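Local coordinates for EscD/YscD/HrpQ family type III secretion system inner membrane ring protein (Pseudomonas aeruginosa, PDB 6UID), which forms part of the inner membrane ring of a type III secretion system, its cytoplasmic domain probably meeting the sorting platform, at residues V26-D31 / L37-E42; P92-F97 / E106-A111; P69-Q74 / A80-L85; I7-Y10 / G16-V19. All blocks are in the same frame, centred on the assembly; numbering follows the deposited sequence.

Interaction 1. Residues V26-D31 / L37-E42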
loop_
_atom_site.group_PDB
_atom_site.type_symbol
_atom_site.label_atom_id
_atom_site.label_comp_id
_atom_site.label_asym_id
_atom_site.label_seq_id
_atom_site.Cartn_x
_atom_site.Cartn_y
_atom_site.Cartn_z
ATOM N N VAL A 26 10.854 -2.730 4.398
ATOM C CA VAL A 26 10.079 -1.552 4.780
ATOM C C VAL A 26 8.801 -2.013 5.468
ATOM O O VAL A 26 7.926 -2.601 4.825
ATOM C CB VAL A 26 9.744 -0.667 3.571
ATOM C CG1 VAL A 26 8.933 0.562 4.023
ATOM C CG2 VAL A 26 11.012 -0.233 2.845
ATOM N N ALA A 27 8.677 -1.721 6.758
ATOM C CA ALA A 27 7.476 -2.027 7.519
ATOM C C ALA A 27 6.678 -0.744 7.690
ATOM O O ALA A 27 7.234 0.304 8.031
ATOM C CB ALA A 27 7.839 -2.615 8.884
ATOM N N LEU A 28 5.388 -0.824 7.441
ATOM C CA LEU A 28 4.473 0.296 7.591
ATOM C C LEU A 28 3.481 -0.058 8.689
ATOM O O LEU A 28 2.947 -1.175 8.702
ATOM C CB LEU A 28 3.713 0.537 6.295
ATOM C CG LEU A 28 4.524 0.837 5.036
ATOM C CD1 LEU A 28 4.984 -0.436 4.356
ATOM C CD2 LEU A 28 3.700 1.673 4.078
ATOM N N GLY A 29 3.222 0.874 9.597
ATOM C CA GLY A 29 2.321 0.562 10.694
ATOM C C GLY A 29 2.214 1.705 11.677
ATOM O O GLY A 29 2.851 2.750 11.526
ATOM N N SER A 30 1.448 1.466 12.737
ATOM C CA SER A 30 1.183 2.509 13.718
ATOM C C SER A 30 2.135 2.510 14.903
ATOM O O SER A 30 2.077 3.450 15.700
ATOM C CB SER A 30 -0.246 2.368 14.247
ATOM O OG SER A 30 -0.422 1.097 14.830
ATOM N N ASP A 31 2.981 1.487 15.052
ATOM C CA ASP A 31 3.898 1.394 16.186
ATOM C C ASP A 31 5.273 1.895 15.768
ATOM O O ASP A 31 5.960 1.215 14.981
ATOM C CB ASP A 31 3.989 -0.060 16.644
ATOM C CG ASP A 31 4.906 -0.246 17.846
ATOM O OD1 ASP A 31 5.537 0.741 18.296
ATOM O OD2 ASP A 31 4.986 -1.400 18.340
ATOM N N LEU A 37 7.845 3.342 8.280
ATOM C CA LEU A 37 6.937 4.400 7.863
ATOM C C LEU A 37 5.759 4.341 8.832
ATOM O O LEU A 37 5.031 3.347 8.863
ATOM C CB LEU A 37 6.480 4.168 6.424
ATOM C CG LEU A 37 7.590 4.059 5.375
ATOM C CD1 LEU A 37 7.036 3.773 3.962
ATOM C CD2 LEU A 37 8.436 5.316 5.381
ATOM N N VAL A 38 5.593 5.386 9.645
ATOM C CA VAL A 38 4.535 5.426 10.656
ATOM C C VAL A 38 3.244 5.953 10.035
ATOM O O VAL A 38 3.207 7.061 9.485
ATOM C CB VAL A 38 4.963 6.269 11.872
ATOM C CG1 VAL A 38 3.833 6.365 12.861
ATOM C CG2 VAL A 38 6.179 5.649 12.521
ATOM N N LEU A 39 2.186 5.155 10.132
ATOM C CA LEU A 39 0.895 5.443 9.541
ATOM C C LEU A 39 -0.086 5.717 10.657
ATOM O O LEU A 39 -0.180 4.922 11.601
ATOM C CB LEU A 39 0.373 4.232 8.766
ATOM C CG LEU A 39 1.202 3.770 7.584
ATOM C CD1 LEU A 39 0.595 2.479 7.014
ATOM C CD2 LEU A 39 1.269 4.849 6.530
ATOM N N LEU A 40 -0.807 6.832 10.549
ATOM C CA LEU A 40 -1.756 7.291 11.558
ATOM C C LEU A 40 -3.136 7.286 10.917
ATOM O O LEU A 40 -3.455 8.158 10.102
ATOM C CB LEU A 40 -1.369 8.678 12.057
ATOM C CG LEU A 40 0.027 8.769 12.681
ATOM C CD1 LEU A 40 0.277 10.169 13.188
ATOM C CD2 LEU A 40 0.200 7.733 13.768
ATOM N N ASP A 41 -3.939 6.282 11.251
ATOM C CA ASP A 41 -5.290 6.155 10.719
ATOM C C ASP A 41 -6.012 5.105 11.549
ATOM O O ASP A 41 -5.390 4.229 12.159
ATOM C CB ASP A 41 -5.249 5.759 9.233
ATOM C CG ASP A 41 -6.562 6.006 8.480
ATOM O OD1 ASP A 41 -7.516 6.591 9.058
ATOM O OD2 ASP A 41 -6.640 5.612 7.292
ATOM N N GLU A 42 -7.337 5.191 11.563
ATOM C CA GLU A 42 -8.118 4.198 12.271
ATOM C C GLU A 42 -7.952 2.849 11.597
ATOM O O GLU A 42 -8.052 2.746 10.373
ATOM C CB GLU A 42 -9.592 4.601 12.239
ATOM C CG GLU A 42 -10.499 3.713 13.079
ATOM C CD GLU A 42 -10.211 3.829 14.566
ATOM O OE1 GLU A 42 -9.770 4.914 15.006
ATOM O OE2 GLU A 42 -10.421 2.836 15.293
#

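Interaction 2. Residues P92-F97 / E106-A111. Unlike the reference sequence in segment 92-97: Thr-96 (reference Ala).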
loop_
_atom_site.group_PDB
_atom_site.type_symbol
_atom_site.label_atom_id
_atom_site.label_comp_id
_atom_site.label_asym_id
_atom_site.label_seq_id
_atom_site.Cartn_x
_atom_site.Cartn_y
_atom_site.Cartn_z
ATOM N N PRO A 92 -7.566 0.186 5.495
ATOM C CA PRO A 92 -7.632 1.648 5.402
ATOM C C PRO A 92 -6.518 2.263 4.580
ATOM O O PRO A 92 -6.673 3.390 4.100
ATOM C CB PRO A 92 -7.559 2.115 6.863
ATOM C CG PRO A 92 -7.030 0.965 7.617
ATOM C CD PRO A 92 -7.363 -0.286 6.875
ATOM N N LEU A 93 -5.395 1.579 4.409
ATOM C CA LEU A 93 -4.248 2.188 3.759
ATOM C C LEU A 93 -4.411 2.176 2.242
ATOM O O LEU A 93 -4.727 1.132 1.644
ATOM C CB LEU A 93 -2.990 1.413 4.115
ATOM C CG LEU A 93 -1.699 1.852 3.432
ATOM C CD1 LEU A 93 -1.312 3.231 3.882
ATOM C CD2 LEU A 93 -0.617 0.844 3.732
ATOM N N ARG A 94 -4.216 3.340 1.620
ATOM C CA ARG A 94 -4.170 3.468 0.168
ATOM C C ARG A 94 -2.842 4.120 -0.211
ATOM O O ARG A 94 -2.465 5.150 0.368
ATOM C CB ARG A 94 -5.338 4.293 -0.369
ATOM C CG ARG A 94 -6.703 3.773 0.058
ATOM C CD ARG A 94 -7.727 3.723 -1.092
ATOM N NE ARG A 94 -8.206 5.034 -1.520
ATOM C CZ ARG A 94 -9.186 5.224 -2.410
ATOM N NH1 ARG A 94 -9.542 6.463 -2.721
ATOM N NH2 ARG A 94 -9.815 4.180 -2.992
ATOM N N TRP A 95 -2.138 3.526 -1.164
ATOM C CA TRP A 95 -0.809 4.012 -1.504
ATOM C C TRP A 95 -0.462 3.632 -2.930
ATOM O O TRP A 95 -1.113 2.783 -3.549
ATOM C CB TRP A 95 0.243 3.438 -0.542
ATOM C CG TRP A 95 0.410 1.934 -0.566
ATOM C CD1 TRP A 95 -0.406 1.008 0.019
ATOM C CD2 TRP A 95 1.477 1.205 -1.163
ATOM N NE1 TRP A 95 0.094 -0.248 -0.185
ATOM C CE2 TRP A 95 1.254 -0.158 -0.901
ATOM C CE3 TRP A 95 2.610 1.571 -1.894
ATOM C CZ2 TRP A 95 2.121 -1.155 -1.351
ATOM C CZ3 TRP A 95 3.481 0.588 -2.329
ATOM C CH2 TRP A 95 3.220 -0.772 -2.084
ATOM N N THR A 96 0.577 4.268 -3.462
ATOM C CA THR A 96 1.182 3.829 -4.703
ATOM C C THR A 96 2.671 4.119 -4.640
ATOM O O THR A 96 3.151 4.822 -3.742
ATOM C CB THR A 96 0.554 4.511 -5.912
ATOM O OG1 THR A 96 0.904 3.752 -7.083
ATOM C CG2 THR A 96 1.037 5.938 -6.012
ATOM N N PHE A 97 3.413 3.594 -5.597
ATOM C CA PHE A 97 4.840 3.846 -5.657
ATOM C C PHE A 97 5.251 4.053 -7.099
ATOM O O PHE A 97 4.557 3.615 -8.029
ATOM C CB PHE A 97 5.656 2.714 -4.993
ATOM C CG PHE A 97 5.763 1.460 -5.827
ATOM C CD1 PHE A 97 4.736 0.550 -5.821
ATOM C CD2 PHE A 97 6.882 1.228 -6.599
ATOM C CE1 PHE A 97 4.835 -0.616 -6.617
ATOM C CE2 PHE A 97 6.979 0.099 -7.388
ATOM C CZ PHE A 97 5.960 -0.818 -7.377
ATOM N N GLU A 106 -2.328 13.026 -8.852
ATOM C CA GLU A 106 -2.909 13.748 -7.728
ATOM C C GLU A 106 -3.988 12.921 -7.046
ATOM O O GLU A 106 -4.133 12.969 -5.818
ATOM C CB GLU A 106 -3.482 15.091 -8.197
ATOM N N ARG A 107 -4.741 12.143 -7.815
ATOM C CA ARG A 107 -5.807 11.326 -7.267
ATOM C C ARG A 107 -5.385 9.864 -7.256
ATOM O O ARG A 107 -4.692 9.395 -8.163
ATOM C CB ARG A 107 -7.092 11.487 -8.082
ATOM C CG ARG A 107 -7.733 12.861 -7.920
ATOM C CD ARG A 107 -9.017 12.966 -8.722
ATOM N N PHE A 108 -5.835 9.156 -6.232
ATOM C CA PHE A 108 -5.563 7.731 -6.147
ATOM C C PHE A 108 -6.094 7.026 -7.395
ATOM O O PHE A 108 -7.197 7.333 -7.856
ATOM C CB PHE A 108 -6.260 7.160 -4.923
ATOM C CG PHE A 108 -5.946 5.724 -4.681
ATOM C CD1 PHE A 108 -4.693 5.343 -4.237
ATOM C CD2 PHE A 108 -6.903 4.760 -4.894
ATOM C CE1 PHE A 108 -4.406 4.017 -4.019
ATOM C CE2 PHE A 108 -6.624 3.448 -4.661
ATOM C CZ PHE A 108 -5.370 3.074 -4.233
ATOM N N PRO A 109 -5.351 6.078 -7.961
ATOM C CA PRO A 109 -5.821 5.404 -9.176
ATOM C C PRO A 109 -7.164 4.705 -8.983
ATOM O O PRO A 109 -7.336 3.878 -8.088
ATOM C CB PRO A 109 -4.695 4.402 -9.470
ATOM C CG PRO A 109 -3.489 5.013 -8.887
ATOM C CD PRO A 109 -3.931 5.796 -7.679
ATOM N N GLU A 110 -8.119 5.034 -9.839
ATOM C CA GLU A 110 -9.392 4.331 -9.808
ATOM C C GLU A 110 -9.244 2.982 -10.502
ATOM O O GLU A 110 -8.467 2.832 -11.448
ATOM C CB GLU A 110 -10.479 5.160 -10.489
ATOM N N ALA A 111 -9.985 1.992 -10.010
ATOM C CA ALA A 111 -9.971 0.647 -10.568
ATOM C C ALA A 111 -11.362 0.237 -11.037
ATOM O O ALA A 111 -12.376 0.665 -10.483
ATOM C CB ALA A 111 -9.505 -0.366 -9.517
#

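Interaction 3. Residues P69-Q74 / A80-L85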
loop_
_atom_site.group_PDB
_atom_site.type_symbol
_atom_site.label_atom_id
_atom_site.label_comp_id
_atom_site.label_asym_id
_atom_site.label_seq_id
_atom_site.Cartn_x
_atom_site.Cartn_y
_atom_site.Cartn_z
ATOM N N PRO A 69 -4.318 -7.345 1.120
ATOM C CA PRO A 69 -3.707 -6.391 0.193
ATOM C C PRO A 69 -4.280 -6.587 -1.202
ATOM O O PRO A 69 -4.467 -7.720 -1.665
ATOM C CB PRO A 69 -2.222 -6.759 0.239
ATOM C CG PRO A 69 -2.234 -8.235 0.541
ATOM C CD PRO A 69 -3.395 -8.426 1.503
ATOM N N ARG A 70 -4.594 -5.471 -1.846
ATOM C CA ARG A 70 -5.168 -5.491 -3.188
ATOM C C ARG A 70 -4.415 -4.503 -4.063
ATOM O O ARG A 70 -3.892 -3.491 -3.585
ATOM C CB ARG A 70 -6.641 -5.165 -3.158
ATOM C CG ARG A 70 -7.435 -6.214 -2.392
ATOM C CD ARG A 70 -8.906 -5.870 -2.271
ATOM N NE ARG A 70 -9.597 -6.883 -1.479
ATOM C CZ ARG A 70 -10.124 -7.994 -1.964
ATOM N NH1 ARG A 70 -10.087 -8.256 -3.270
ATOM N NH2 ARG A 70 -10.699 -8.852 -1.126
ATOM N N GLN A 71 -4.345 -4.828 -5.350
ATOM C CA GLN A 71 -3.737 -3.970 -6.354
ATOM C C GLN A 71 -4.803 -3.765 -7.417
ATOM O O GLN A 71 -5.249 -4.725 -8.056
ATOM C CB GLN A 71 -2.483 -4.622 -6.920
ATOM C CG GLN A 71 -1.869 -3.823 -8.041
ATOM C CD GLN A 71 -0.583 -4.427 -8.520
ATOM O OE1 GLN A 71 0.491 -4.036 -8.100
ATOM N NE2 GLN A 71 -0.694 -5.419 -9.395
ATOM N N ASP A 72 -5.284 -2.533 -7.547
ATOM C CA ASP A 72 -6.433 -2.237 -8.410
ATOM C C ASP A 72 -7.597 -3.195 -8.133
ATOM O O ASP A 72 -8.286 -3.678 -9.044
ATOM C CB ASP A 72 -6.017 -2.231 -9.885
ATOM C CG ASP A 72 -5.053 -1.107 -10.217
ATOM O OD1 ASP A 72 -5.132 -0.025 -9.575
ATOM O OD2 ASP A 72 -4.202 -1.314 -11.110
ATOM N N GLY A 73 -7.820 -3.465 -6.848
ATOM C CA GLY A 73 -8.908 -4.288 -6.383
ATOM C C GLY A 73 -8.646 -5.778 -6.354
ATOM O O GLY A 73 -9.439 -6.516 -5.744
ATOM N N GLN A 74 -7.566 -6.253 -6.979
ATOM C CA GLN A 74 -7.284 -7.679 -7.054
ATOM C C GLN A 74 -6.425 -8.097 -5.871
ATOM O O GLN A 74 -5.353 -7.525 -5.652
ATOM C CB GLN A 74 -6.530 -7.972 -8.349
ATOM C CG GLN A 74 -7.315 -7.626 -9.596
ATOM C CD GLN A 74 -8.570 -8.473 -9.740
ATOM O OE1 GLN A 74 -9.669 -7.947 -9.909
ATOM N NE2 GLN A 74 -8.408 -9.793 -9.668
ATOM N N ALA A 80 4.304 -11.436 -4.109
ATOM C CA ALA A 80 3.955 -10.769 -5.356
ATOM C C ALA A 80 4.827 -9.540 -5.589
ATOM O O ALA A 80 5.173 -8.812 -4.661
ATOM C CB ALA A 80 2.499 -10.317 -5.296
ATOM N N ILE A 81 5.201 -9.331 -6.841
ATOM C CA ILE A 81 5.833 -8.093 -7.276
ATOM C C ILE A 81 4.721 -7.117 -7.628
ATOM O O ILE A 81 3.843 -7.429 -8.442
ATOM C CB ILE A 81 6.763 -8.326 -8.475
ATOM C CG1 ILE A 81 7.972 -9.196 -8.081
ATOM C CG2 ILE A 81 7.214 -6.996 -9.081
ATOM C CD1 ILE A 81 8.910 -8.588 -7.083
ATOM N N LEU A 82 4.746 -5.959 -6.999
ATOM C CA LEU A 82 3.715 -4.949 -7.182
ATOM C C LEU A 82 4.095 -4.014 -8.324
ATOM O O LEU A 82 5.273 -3.871 -8.666
ATOM C CB LEU A 82 3.509 -4.195 -5.883
ATOM C CG LEU A 82 3.035 -5.050 -4.708
ATOM C CD1 LEU A 82 2.899 -4.152 -3.471
ATOM C CD2 LEU A 82 1.748 -5.796 -5.007
ATOM N N GLN A 83 3.077 -3.422 -8.953
ATOM C CA GLN A 83 3.261 -2.594 -10.138
ATOM C C GLN A 83 3.271 -1.107 -9.800
ATOM O O GLN A 83 2.368 -0.595 -9.129
ATOM C CB GLN A 83 2.200 -2.896 -11.195
ATOM C CG GLN A 83 2.530 -4.182 -11.998
ATOM C CD GLN A 83 3.964 -4.213 -12.555
ATOM O OE1 GLN A 83 4.706 -5.175 -12.338
ATOM N NE2 GLN A 83 4.352 -3.159 -13.271
ATOM N N ALA A 84 4.278 -0.405 -10.312
ATOM C CA ALA A 84 4.356 1.029 -10.101
ATOM C C ALA A 84 3.116 1.722 -10.658
ATOM O O ALA A 84 2.620 1.402 -11.747
ATOM C CB ALA A 84 5.615 1.583 -10.774
ATOM N N LEU A 85 2.612 2.664 -9.864
ATOM C CA LEU A 85 1.490 3.541 -10.171
ATOM C C LEU A 85 0.152 2.822 -10.187
ATOM O O LEU A 85 -0.866 3.462 -10.433
ATOM C CB LEU A 85 1.697 4.389 -11.430
ATOM C CG LEU A 85 2.847 5.380 -11.295
ATOM C CD1 LEU A 85 2.916 6.221 -12.549
ATOM C CD2 LEU A 85 2.717 6.300 -10.102
#

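Interaction 4. Residues I7-Y10 / G16-V19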
loop_
_atom_site.group_PDB
_atom_site.type_symbol
_atom_site.label_atom_id
_atom_site.label_comp_id
_atom_site.label_asym_id
_atom_site.label_seq_id
_atom_site.Cartn_x
_atom_site.Cartn_y
_atom_site.Cartn_z
ATOM N N ILE A 7 7.245 6.372 -2.480
ATOM C CA ILE A 7 5.895 5.986 -2.111
ATOM C C ILE A 7 5.086 7.231 -1.797
ATOM O O ILE A 7 5.617 8.195 -1.228
ATOM C CB ILE A 7 5.928 5.009 -0.922
ATOM C CG1 ILE A 7 4.531 4.578 -0.514
ATOM C CG2 ILE A 7 6.641 5.617 0.274
ATOM C CD1 ILE A 7 4.547 3.244 0.254
ATOM N N ARG A 8 3.813 7.230 -2.183
ATOM C CA ARG A 8 2.865 8.283 -1.847
ATOM C C ARG A 8 1.664 7.669 -1.152
ATOM O O ARG A 8 1.156 6.623 -1.582
ATOM C CB ARG A 8 2.400 9.069 -3.081
ATOM C CG ARG A 8 1.407 10.167 -2.713
ATOM C CD ARG A 8 1.303 11.237 -3.763
ATOM N NE ARG A 8 0.137 12.069 -3.493
ATOM C CZ ARG A 8 -0.206 13.137 -4.195
ATOM N NH1 ARG A 8 0.537 13.531 -5.222
ATOM N NH2 ARG A 8 -1.296 13.810 -3.861
ATOM N N PHE A 9 1.201 8.319 -0.088
ATOM C CA PHE A 9 0.031 7.884 0.659
ATOM C C PHE A 9 -1.197 8.706 0.307
ATOM O O PHE A 9 -1.112 9.918 0.097
ATOM C CB PHE A 9 0.313 7.944 2.161
ATOM C CG PHE A 9 1.399 7.021 2.573
ATOM C CD1 PHE A 9 1.230 5.658 2.490
ATOM C CD2 PHE A 9 2.612 7.502 2.996
ATOM C CE1 PHE A 9 2.248 4.788 2.841
ATOM C CE2 PHE A 9 3.636 6.641 3.356
ATOM C CZ PHE A 9 3.439 5.279 3.286
ATOM N N TYR A 10 -2.342 8.022 0.216
ATOM C CA TYR A 10 -3.623 8.606 -0.171
ATOM C C TYR A 10 -4.702 8.273 0.860
ATOM O O TYR A 10 -5.870 8.006 0.501
ATOM C CB TYR A 10 -4.070 8.083 -1.531
ATOM C CG TYR A 10 -3.183 8.412 -2.693
ATOM C CD1 TYR A 10 -2.085 7.641 -2.991
ATOM C CD2 TYR A 10 -3.478 9.461 -3.539
ATOM C CE1 TYR A 10 -1.296 7.930 -4.089
ATOM C CE2 TYR A 10 -2.696 9.761 -4.633
ATOM C CZ TYR A 10 -1.621 8.987 -4.916
ATOM O OH TYR A 10 -0.828 9.284 -6.012
ATOM N N GLY A 16 -1.144 12.621 1.225
ATOM C CA GLY A 16 -0.262 13.537 0.556
ATOM C C GLY A 16 1.203 13.358 0.880
ATOM O O GLY A 16 2.047 13.960 0.201
ATOM N N ALA A 17 1.537 12.551 1.884
ATOM C CA ALA A 17 2.934 12.326 2.224
ATOM C C ALA A 17 3.634 11.506 1.155
ATOM O O ALA A 17 3.056 10.597 0.546
ATOM C CB ALA A 17 3.041 11.573 3.540
ATOM N N GLU A 18 4.901 11.827 0.931
ATOM C CA GLU A 18 5.743 11.144 -0.037
ATOM C C GLU A 18 7.099 10.863 0.587
ATOM O O GLU A 18 7.643 11.709 1.298
ATOM C CB GLU A 18 5.931 11.966 -1.317
ATOM C CG GLU A 18 4.627 12.179 -2.070
ATOM C CD GLU A 18 4.788 13.002 -3.348
ATOM O OE1 GLU A 18 5.929 13.173 -3.824
ATOM O OE2 GLU A 18 3.762 13.483 -3.877
ATOM N N VAL A 19 7.632 9.674 0.347
ATOM C CA VAL A 19 8.870 9.236 0.982
ATOM C C VAL A 19 9.685 8.458 -0.041
ATOM O O VAL A 19 9.147 7.616 -0.766
ATOM C CB VAL A 19 8.593 8.354 2.213
ATOM C CG1 VAL A 19 9.915 8.006 2.940
ATOM C CG2 VAL A 19 7.652 9.028 3.180
#

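Interaction 1. Residues V26-D31 / L37-E42
Leu-37 pushes one branch, CD1, in between two side chains of the neighbouring strand: it meets Val-26 CG1 at 3.7 Å and Leu-28 CD2 at 3.9 Å. The two leucines lie side by side and point the same way, off the same face of the sheet, whereas Val-26 meets Leu-37 at a slant. In Val-26, CG1 is the branch anti to the backbone N (chi1 -180°), and this turns it to the leucine. Leu-39 comes in further along and meets the base of Leu-28, with Leu-39 CD1 lying 3.7 Å from Leu-28 CB. The result is a continuous aliphatic patch of Val-26, Leu-28, Leu-37 and Leu-39.

The backbones beneath this patch run parallel, with Leu-28 paired with Leu-37 and Gly-29 with Val-38. Leu-37 N donates to Ala-27 O at 3.1 Å and Leu-37 O takes the N-H of Gly-29, so the leucine is held at both its backbone polar atoms. A third bond, Leu-39 N to Gly-29 O at 2.9 Å, closes the set.

Leu-37 and Leu-39 both lie against Phe-9 of strand 5-9 in the facing sheet, with Leu-37 also on Val-19 of strand 18-21. Strand 37-38 is an outermost strand of its own sheet within the chain, and strand 49-54 continues that sheet from the other side of strand 24-29.

Interaction 2. Residues P92-F97 / E106-A111
In the conformer described here, Arg-94 folds its side chain over one face of the Phe-108 ring, and this overlap makes up most of the contact. The guanidinium and ring planes are 25° apart, close enough to parallel for Phe-108 CD2 to sit over the centre of the guanidinium, 3.4 Å from Arg-94 CZ. The aliphatic part follows the same face: Arg-94 CD makes a CH-pi contact, 4.0 Å from the ring centroid. Bends at chi2 and chi3 let the arginine wrap over the ring in this way.

The tight side is at the ring's edge, where, in the ring plane, the carbonyl oxygen of buried Trp-95 lies 3.5 Å from Phe-108 CE1. Phe-108 CG is anti to its own backbone N (chi1 -175°), which swings the ring in toward the strand. The loose side is the exposed arginine, deposited in two conformers, so the overlap may not hold in the other; on the loop the outer ends of Glu-106, Arg-107 and Glu-110 are not modelled. No hydrogen bond joins the two segments.

Beyond the pair, Tyr-10 meets the Phe-108 ring edge to face, and Thr-89 of strand 88-90 touches both Phe-108 and Arg-94. The loop after strand 93-98 thereby lies on the outer face of the sheet, while Trp-95 points the other way, to strand 49-54.

Interaction 3. Residues P69-Q74 / A80-L85
A tight hairpin, strands 69-71 and 74-75 joined by a type I' turn, reaches the loop 80-85 through Gln-71, the first residue of that turn, whose side chain touches Leu-82 and Gln-83. The one hydrogen bond across the contact runs from Gln-83 N to Gln-71 OE1, 2.8 Å long and almost straight at the hydrogen (171°). The donor is tilted from the plane of the side-chain carbonyl. Gln-71 can span the gap because its chain is fully extended, with CG anti to the backbone N (chi1 176°) and the next torsion also close to anti.

Once there, the carbonyl oxygen is hemmed in. Leu-82 CA approaches Gln-71 OE1 to 3.5 Å, and Gln-83 CB stands 3.7 Å from the same oxygen. The two glutamines do not pair through their amides, whose planes are 72° apart; Gln-83 turns its own amide away. Gln-71 OE1 has a second donor in Gln-88 NE2, so two N-H groups grip this one oxygen and would help fix the orientation of the amide.

On the hairpin itself, Gln-71 and Gln-74 exchange backbone bonds in both directions across Asp-72 and Gly-73. Arg-70 NH1 adds a bond to Gly-73 O at 3.1 Å, in the guanidinium plane. Reciprocal bonding around a two-residue loop of left-handed backbone angles is the signature of a type I' beta hairpin, here with a side-chain tether to the following loop.

Interaction 4. Residues I7-Y10 / G16-V19
Ile-7 N donates to Val-19 O at 2.8 Å, the shortest polar bond between these two strands, and Val-19 N returns a bond to Ile-7 O at 3.0 Å. The pair is thus a hydrogen-bonded one of an antiparallel ladder. Arg-8 and Glu-18 form the non-hydrogen-bonded pair next to it, where two CA-H groups close on carbonyl oxygens: Glu-18 CA on Ile-7 O, and Arg-8 CA on Ala-17 O. Ala-17 O also accepts from Phe-9 N, and Gly-16 N reaches Phe-9 O at 2.9 Å, so the bonding continues beyond the strand pairing toward the connecting loop. Gly-16 has a positive phi of 93°, a conformation that suits glycine.

Arg-8 and Glu-18 stand on one face. Arg-8 sends CG anti to its N (chi1 180°) and stays extended as far as NE, which carries it obliquely across the glutamate: Arg-8 CD is 3.3 Å from Glu-18 OE2. The salt bridge itself is longer, Arg-8 NH1 to Glu-18 OE2 at 3.5 Å, with the guanidinium and carboxylate planes 30° apart. On the other face Ile-7 and Val-19 lie side by side, Ile-7 CG2 at 3.9 Å from Val-19 CB, and both rest on Leu-37.

The chemistry is split by face. A lengthy salt bridge at an exposed glutamate probably adds modestly to the pairing, whereas the backbone bonds and the apolar side chains turned to the opposing sheet would do most of the holding.

Overall arrangement
From the N terminus, interaction 4 closes first, as the hairpin of strands 5-9 and 18-21. Interaction 1 follows, closing the loop between strands 24-29 and 37-38 in the second sheet. Next, 69-74 / 80-85 closes the stretch through strand 74-75 to the loop before strand 88-90, and 92-97 / 106-111 folds the loop after strand 93-98 back onto that strand. All four are in series, so none nests or crosses. Interactions 2, 3 and 4 reach the same antiparallel sheet, where strand 93-98 pairs with 5-9 and Phe-97 O probably bonds Leu-85 N. Interaction 1 packs its leucines on Phe-9 and Leu-93, joining the two sheets into a sandwich consistent with the SMAD-FHA clan.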